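Local coordinates for sugar fermentation stimulation protein homolog (Pyrococcus furiosus, PDB 4DA2), which probably binds DNA, pairing an OB-fold domain with a nuclease-like PD-(D/E)xK domain that holds calcium ions, at residues Ser124-Val136 and Leu160-Ile172. The protein carries 1 engineered substitution. Numbering follows the deposited sequence.
With CA (calcium ion), chain C.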
# COMPACT_ATOMS: atom_id res chain seq x y z
N SER A 124 -11.54 -17.32 14.20
CA SER A 124 -12.28 -18.29 15.01
C SER A 124 -13.78 -18.29 14.73
O SER A 124 -14.37 -19.36 14.59
CB SER A 124 -12.05 -18.03 16.50
OG SER A 124 -10.78 -18.50 16.88
N LYS A 125 -14.38 -17.12 14.65
CA LYS A 125 -15.83 -17.04 14.58
C LYS A 125 -16.37 -16.82 13.17
O LYS A 125 -17.59 -16.78 12.97
CB LYS A 125 -16.35 -15.98 15.55
CG LYS A 125 -16.10 -16.33 17.02
CD LYS A 125 -16.45 -15.18 17.94
CE LYS A 125 -15.86 -15.41 19.32
NZ LYS A 125 -16.27 -14.35 20.30
N GLY A 126 -15.47 -16.67 12.19
CA GLY A 126 -15.89 -16.44 10.81
C GLY A 126 -14.79 -15.96 9.88
O GLY A 126 -13.62 -15.98 10.23
N GLU A 127 -15.19 -15.55 8.68
CA GLU A 127 -14.25 -15.07 7.67
C GLU A 127 -14.41 -13.58 7.44
O GLU A 127 -15.44 -13.00 7.78
CB GLU A 127 -14.49 -15.79 6.35
CG GLU A 127 -14.16 -17.26 6.36
CD GLU A 127 -14.61 -17.93 5.07
OE1 GLU A 127 -15.41 -17.31 4.33
OE2 GLU A 127 -14.15 -19.07 4.79
N ILE A 128 -13.35 -12.96 6.90
CA ILE A 128 -13.37 -11.54 6.55
C ILE A 128 -12.60 -11.31 5.25
O ILE A 128 -11.48 -11.83 5.06
CB ILE A 128 -12.85 -10.62 7.72
CG1 ILE A 128 -12.97 -9.13 7.36
CG2 ILE A 128 -11.42 -11.02 8.14
CD1 ILE A 128 -12.63 -8.14 8.51
N PHE A 129 -13.21 -10.54 4.35
CA PHE A 129 -12.52 -10.08 3.14
C PHE A 129 -11.79 -8.78 3.45
O PHE A 129 -12.38 -7.85 4.03
CB PHE A 129 -13.53 -9.85 2.02
CG PHE A 129 -14.09 -11.11 1.46
CD1 PHE A 129 -13.37 -11.83 0.49
CD2 PHE A 129 -15.30 -11.63 1.93
CE1 PHE A 129 -13.89 -13.04 -0.05
CE2 PHE A 129 -15.83 -12.83 1.42
CZ PHE A 129 -15.12 -13.54 0.44
N VAL A 130 -10.51 -8.72 3.09
CA VAL A 130 -9.69 -7.54 3.36
C VAL A 130 -9.01 -7.04 2.08
O VAL A 130 -8.34 -7.82 1.39
CB VAL A 130 -8.62 -7.80 4.47
CG1 VAL A 130 -7.79 -6.54 4.71
CG2 VAL A 130 -9.29 -8.27 5.75
N GLU A 131 -9.25 -5.76 1.74
CA GLU A 131 -8.58 -5.10 0.63
C GLU A 131 -7.58 -4.11 1.21
O GLU A 131 -7.92 -3.34 2.14
CB GLU A 131 -9.60 -4.40 -0.28
CG GLU A 131 -9.02 -3.55 -1.43
CD GLU A 131 -8.17 -4.38 -2.40
OE1 GLU A 131 -8.44 -5.61 -2.51
OE2 GLU A 131 -7.21 -3.82 -3.01
N THR A 132 -6.34 -4.13 0.70
CA THR A 132 -5.34 -3.18 1.16
C THR A 132 -5.03 -2.19 0.05
O THR A 132 -4.98 -2.58 -1.14
CB THR A 132 -4.06 -3.86 1.70
OG1 THR A 132 -3.44 -4.61 0.64
CG2 THR A 132 -4.40 -4.81 2.84
N LYS A 133 -4.91 -0.91 0.39
CA LYS A 133 -4.56 0.12 -0.62
C LYS A 133 -3.34 0.95 -0.24
O LYS A 133 -3.14 1.24 0.92
CB LYS A 133 -5.74 1.06 -0.85
CG LYS A 133 -7.00 0.33 -1.34
CD LYS A 133 -7.27 0.62 -2.78
CE LYS A 133 -8.40 -0.24 -3.33
NZ LYS A 133 -7.77 -1.31 -4.17
N SER A 134 -2.54 1.31 -1.24
CA SER A 134 -1.39 2.19 -1.01
C SER A 134 -1.86 3.61 -0.70
O SER A 134 -2.67 4.18 -1.43
CB SER A 134 -0.51 2.23 -2.25
OG SER A 134 0.61 3.10 -2.05
N ALA A 135 -1.31 4.17 0.38
CA ALA A 135 -1.58 5.58 0.72
C ALA A 135 -0.30 6.34 0.97
O ALA A 135 0.13 6.53 2.11
CB ALA A 135 -2.51 5.67 1.94
N VAL A 136 0.35 6.75 -0.12
CA VAL A 136 1.67 7.37 0.01
C VAL A 136 1.69 8.81 -0.52
O VAL A 136 2.77 9.37 -0.81
CB VAL A 136 2.82 6.48 -0.58
CG1 VAL A 136 2.97 5.18 0.27
CG2 VAL A 136 2.58 6.14 -2.06
N LEU A 160 -16.91 -4.20 -1.56
CA LEU A 160 -16.84 -4.19 -0.09
C LEU A 160 -18.20 -3.78 0.51
O LEU A 160 -18.66 -4.37 1.50
CB LEU A 160 -15.71 -3.26 0.40
CG LEU A 160 -14.28 -3.78 0.15
CD1 LEU A 160 -13.27 -2.63 0.36
CD2 LEU A 160 -13.96 -4.91 1.08
N ILE A 161 -18.78 -2.73 -0.05
CA ILE A 161 -20.08 -2.22 0.39
C ILE A 161 -21.14 -3.34 0.25
O ILE A 161 -21.92 -3.58 1.18
CB ILE A 161 -20.48 -0.97 -0.42
CG1 ILE A 161 -19.61 0.23 -0.03
CG2 ILE A 161 -21.99 -0.67 -0.22
CD1 ILE A 161 -19.74 1.43 -0.95
N LYS A 162 -21.14 -4.02 -0.89
CA LYS A 162 -22.14 -5.08 -1.12
C LYS A 162 -21.97 -6.25 -0.12
O LYS A 162 -22.95 -6.75 0.42
CB LYS A 162 -22.07 -5.57 -2.56
CG LYS A 162 -22.78 -6.93 -2.84
CD LYS A 162 -24.29 -6.85 -2.86
CE LYS A 162 -24.87 -8.05 -3.63
NZ LYS A 162 -26.11 -8.55 -3.00
N LEU A 163 -20.72 -6.67 0.12
CA LEU A 163 -20.44 -7.67 1.16
C LEU A 163 -21.06 -7.24 2.53
O LEU A 163 -21.81 -8.01 3.14
CB LEU A 163 -18.93 -7.86 1.31
CG LEU A 163 -18.24 -8.67 0.22
CD1 LEU A 163 -16.75 -8.56 0.42
CD2 LEU A 163 -18.67 -10.11 0.32
N ALA A 164 -20.78 -6.01 2.97
CA ALA A 164 -21.27 -5.52 4.27
C ALA A 164 -22.79 -5.49 4.35
O ALA A 164 -23.36 -5.79 5.38
CB ALA A 164 -20.70 -4.16 4.59
N ARG A 165 -23.44 -5.09 3.25
CA ARG A 165 -24.91 -5.06 3.19
C ARG A 165 -25.52 -6.45 3.16
O ARG A 165 -26.64 -6.66 3.66
CB ARG A 165 -25.40 -4.25 2.00
CG ARG A 165 -25.33 -2.76 2.25
CD ARG A 165 -25.61 -1.95 1.00
NE ARG A 165 -25.43 -0.53 1.29
CZ ARG A 165 -25.27 0.42 0.37
NH1 ARG A 165 -25.31 0.11 -0.93
NH2 ARG A 165 -25.09 1.67 0.74
N ASP A 166 -24.78 -7.40 2.61
CA ASP A 166 -25.17 -8.80 2.68
C ASP A 166 -24.85 -9.40 4.04
O ASP A 166 -25.03 -10.59 4.26
CB ASP A 166 -24.48 -9.61 1.58
CG ASP A 166 -25.07 -9.35 0.21
OD1 ASP A 166 -26.09 -8.65 0.10
OD2 ASP A 166 -24.50 -9.85 -0.77
N GLY A 167 -24.35 -8.57 4.95
CA GLY A 167 -23.98 -9.00 6.31
C GLY A 167 -22.71 -9.84 6.39
O GLY A 167 -22.56 -10.64 7.32
N LYS A 168 -21.80 -9.66 5.44
CA LYS A 168 -20.50 -10.32 5.52
C LYS A 168 -19.46 -9.34 6.07
O LYS A 168 -19.64 -8.11 5.98
CB LYS A 168 -20.07 -10.89 4.18
CG LYS A 168 -20.90 -12.09 3.75
CD LYS A 168 -21.05 -12.13 2.25
CE LYS A 168 -21.79 -13.38 1.80
NZ LYS A 168 -21.73 -13.55 0.32
N ARG A 169 -18.38 -9.88 6.62
CA ARG A 169 -17.34 -9.04 7.20
C ARG A 169 -16.41 -8.55 6.08
O ARG A 169 -15.88 -9.34 5.26
CB ARG A 169 -16.55 -9.82 8.27
CG ARG A 169 -17.40 -10.27 9.49
CD ARG A 169 -17.60 -9.11 10.47
NE ARG A 169 -16.31 -8.53 10.84
CZ ARG A 169 -16.08 -7.24 11.08
NH1 ARG A 169 -17.07 -6.35 11.00
NH2 ARG A 169 -14.86 -6.85 11.40
N ALA A 170 -16.22 -7.23 6.06
CA ALA A 170 -15.39 -6.61 5.05
C ALA A 170 -14.55 -5.50 5.68
O ALA A 170 -15.02 -4.78 6.58
CB ALA A 170 -16.26 -6.05 3.92
N MET A 171 -13.32 -5.36 5.19
CA MET A 171 -12.36 -4.37 5.70
C MET A 171 -11.50 -3.79 4.59
O MET A 171 -11.09 -4.51 3.67
CB MET A 171 -11.42 -4.99 6.75
CG MET A 171 -10.45 -4.00 7.38
SD MET A 171 -9.37 -4.77 8.60
CE MET A 171 -10.49 -4.70 9.99
N ILE A 172 -11.28 -2.47 4.64
CA ILE A 172 -10.27 -1.83 3.83
C ILE A 172 -9.17 -1.28 4.71
O ILE A 172 -9.44 -0.64 5.73
CB ILE A 172 -10.84 -0.76 2.81
CG1 ILE A 172 -9.76 -0.24 1.85
CG2 ILE A 172 -11.53 0.42 3.53
CD1 ILE A 172 -10.34 0.51 0.67
CA CA C . -4.86 -4.03 -3.00
O HOH W 1 -18.12 -12.82 6.45
O HOH W 2 -5.19 -2.04 -4.34
O HOH W 3 -4.89 -4.81 -5.49
O HOH W 4 -2.66 -5.02 -2.53
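The carbonyl oxygen of Met171 is gripped twice by the neighbouring strand: Glu131 N donates a nearly straight hydrogen bond (2.9 Å, 166° at the hydrogen), and the CA of Val130 adds a weaker CA-H...O contact at 3.4 Å. This parallel pairing lies in the central sheet of the PD-(D/E)xK fold, and Glu131, Thr132 and Lys133 supply its E-x-K signature. Phe129 O continues the register by accepting Met171 N at 2.9 Å.

Glu131 thus has its backbone fixed by the partner strand while its carboxylate serves the metal. Glu131 OE2 binds calcium at 2.4 Å; Thr132 O, three waters and Asp118 on strand 115-122 also take part. Glu131 OE2 also receives Lys133 NZ in a 2.8 Å salt bridge, the amine coming from 38° above the carboxylate plane. Bends at chi2 and chi4 curl the lysine back over this oxygen, where NZ also bonds His156 and a calcium-bound water, while its CG rests on Ile172 CD1 at 3.9 Å. A methionine in place of Lys133 would probably leave Glu131 OE2 without its salt-bridge partner and take from the calcium-bound water the N-H it accepts.

Alternating side chains divide the contact between the two faces of the sheet. On the face of Phe129, Glu131, Ala170 and Ile172 lies helix 151-165; there Leu163 meets the aromatic side chain at about a right angle, CD1 reaching Phe129 CD2 at 3.7 Å, and Leu160 CD1 touches Glu131 CB. On the reverse, Ile128 holds CG1 opposite its backbone N (chi1 -176°), which extends CD1 to within 3.8 Å of Met171 CB. Beside Ile128, a water links the two backbones, donating to Glu127 O and accepting from Arg169 N.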